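Phage-related conserved hypothetical protein, BB2244 (Bordetella bronchiseptica, PDB 2BDV) is of unknown function but belongs to the SOS response-associated peptidase (SRAP) family, whose members are linked to the response to DNA damage. Local coordinates at residues A74-I79 / A148-D153. Residues are numbered along the deposited sequence; the frame is centred on the assembly and turned at random.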
loop_
_atom_site.group_PDB
_atom_site.type_symbol
_atom_site.label_atom_id
_atom_site.label_comp_id
_atom_site.label_asym_id
_atom_site.label_seq_id
_atom_site.Cartn_x
_atom_site.Cartn_y
_atom_site.Cartn_z
ATOM N N ALA A 74 1.005 2.374 7.558
ATOM C CA ALA A 74 2.138 2.440 8.472
ATOM C C ALA A 74 2.766 3.831 8.387
ATOM O O ALA A 74 3.408 4.172 7.391
ATOM C CB ALA A 74 3.163 1.369 8.117
ATOM N N LYS A 75 2.565 4.631 9.432
ATOM C CA LYS A 75 3.083 5.997 9.483
ATOM C C LYS A 75 4.591 6.069 9.250
ATOM O O LYS A 75 5.388 5.523 10.011
ATOM C CB LYS A 75 2.732 6.658 10.828
ATOM C CG LYS A 75 3.152 8.123 10.945
ATOM C CD LYS A 75 2.760 8.703 12.293
ATOM C CE LYS A 75 1.264 8.909 12.408
ATOM N NZ LYS A 75 0.811 10.096 11.629
ATOM N N LEU A 76 4.957 6.761 8.179
ATOM C CA LEU A 76 6.339 6.939 7.786
ATOM C C LEU A 76 7.241 7.329 8.953
ATOM O O LEU A 76 8.317 6.764 9.133
ATOM C CB LEU A 76 6.404 7.995 6.679
ATOM C CG LEU A 76 7.764 8.364 6.101
ATOM C CD1 LEU A 76 8.519 9.204 7.113
ATOM C CD2 LEU A 76 8.545 7.100 5.737
ATOM N N GLU A 77 6.804 8.288 9.756
ATOM C CA GLU A 77 7.621 8.735 10.870
ATOM C C GLU A 77 7.829 7.691 11.957
ATOM O O GLU A 77 8.902 7.630 12.554
ATOM C CB GLU A 77 7.029 9.993 11.485
ATOM C CG GLU A 77 7.964 10.630 12.472
ATOM C CD GLU A 77 7.570 12.040 12.786
ATOM O OE1 GLU A 77 6.463 12.228 13.341
ATOM O OE2 GLU A 77 8.364 12.954 12.466
ATOM N N THR A 78 6.812 6.880 12.230
ATOM C CA THR A 78 6.969 5.846 13.242
ATOM C C THR A 78 8.024 4.856 12.749
ATOM O O THR A 78 8.792 4.312 13.538
ATOM C CB THR A 78 5.643 5.119 13.525
ATOM O OG1 THR A 78 4.720 6.036 14.123
ATOM C CG2 THR A 78 5.863 3.950 14.479
ATOM N N ILE A 79 8.081 4.644 11.439
ATOM C CA ILE A 79 9.071 3.734 10.875
ATOM C C ILE A 79 10.458 4.379 10.972
ATOM O O ILE A 79 11.450 3.701 11.237
ATOM C CB ILE A 79 8.751 3.403 9.395
ATOM C CG1 ILE A 79 7.338 2.825 9.291
ATOM C CG2 ILE A 79 9.769 2.412 8.848
ATOM C CD1 ILE A 79 6.887 2.543 7.875
ATOM N N ALA A 148 0.506 -3.514 6.035
ATOM C CA ALA A 148 0.012 -2.144 6.012
ATOM C C ALA A 148 0.772 -1.395 4.899
ATOM O O ALA A 148 1.939 -1.695 4.631
ATOM C CB ALA A 148 0.245 -1.474 7.362
ATOM N N ILE A 149 0.112 -0.448 4.235
ATOM C CA ILE A 149 0.771 0.336 3.190
ATOM C C ILE A 149 1.510 1.482 3.881
ATOM O O ILE A 149 0.935 2.151 4.730
ATOM C CB ILE A 149 -0.247 0.965 2.187
ATOM C CG1 ILE A 149 -1.094 -0.125 1.530
ATOM C CG2 ILE A 149 0.489 1.731 1.091
ATOM C CD1 ILE A 149 -0.264 -1.267 1.001
ATOM N N VAL A 150 2.782 1.697 3.546
ATOM C CA VAL A 150 3.532 2.802 4.159
ATOM C C VAL A 150 2.948 4.103 3.612
ATOM O O VAL A 150 2.894 4.295 2.400
ATOM C CB VAL A 150 5.023 2.772 3.805
ATOM C CG1 VAL A 150 5.724 3.981 4.425
ATOM C CG2 VAL A 150 5.652 1.481 4.295
ATOM N N THR A 151 2.514 4.978 4.516
ATOM C CA THR A 151 1.908 6.259 4.166
ATOM C C THR A 151 2.700 7.469 4.693
ATOM O O THR A 151 3.395 7.386 5.708
ATOM C CB THR A 151 0.478 6.348 4.728
ATOM O OG1 THR A 151 0.501 6.030 6.126
ATOM C CG2 THR A 151 -0.446 5.362 4.010
ATOM N N ASN A 152 2.558 8.598 4.006
ATOM C CA ASN A 152 3.237 9.828 4.379
ATOM C C ASN A 152 2.230 10.758 5.026
ATOM O O ASN A 152 1.773 11.728 4.413
ATOM C CB ASN A 152 3.821 10.490 3.136
ATOM C CG ASN A 152 4.782 11.610 3.467
ATOM O OD1 ASN A 152 5.369 12.213 2.571
ATOM N ND2 ASN A 152 4.950 11.896 4.758
ATOM N N ASP A 153 1.890 10.455 6.272
ATOM C CA ASP A 153 0.909 11.227 7.026
ATOM C C ASP A 153 1.163 12.733 7.046
ATOM O O ASP A 153 0.225 13.526 6.935
ATOM C CB ASP A 153 0.831 10.676 8.453
ATOM C CG ASP A 153 0.314 9.243 8.497
ATOM O OD1 ASP A 153 0.681 8.446 7.602
ATOM O OD2 ASP A 153 -0.452 8.909 9.430
#
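A148 opens the second segment by setting its methyl against that of A74, CB to CB 4.1 Å, and W86 from a loop packs on both alanines. At I149 only the backbone meets 74-79: its carbonyl takes the N-H of A74 (N to O 2.8 Å), while its side chain leaves on the far side from 74-79 and touches F129. V150 pairs with A74 as a parallel bridge. Its CG1, anti to the backbone N (chi1 178°), and its CG2 both reach CD1 of I79, each at 3.9 Å. L76 adds a looser touch, its CD2 4.4 Å from CG1 of V150; L191 of helix 184-191 touches L76, I79 and V150.

The N of T151 donates to the carbonyl O of A74 (3.1 Å), and its own O receives the N-H of L76 (3.0 Å), almost in line with the C=O bond. A74 O and L76 N thus bracket T151, and the parallel pairing carries on into the first residue of helix 76-80. OG1 of T151 then donates to OD1 of D153, steadying the carboxylate from within its own segment. Past N152, whose CA lies 4.3 Å from CB of L76, D153 turns its side chain toward K75. The lysine chain is extended to CD, then bends at chi3 (-72°) and chi4, and NZ comes in above the carboxylate plane to form a salt bridge with OD2 (2.8 Å). T151 and K75 thus each hold one carboxylate oxygen, and R164 also touches D153.

K75 is both the last residue of its strand and the N-cap residue of the helix. The whole is a parallel edge pairing, with strand 73-75 bordering strand 147-151 in a mixed sheet of the SRAP domain and running directly into a short helix whose I79 packs on V150.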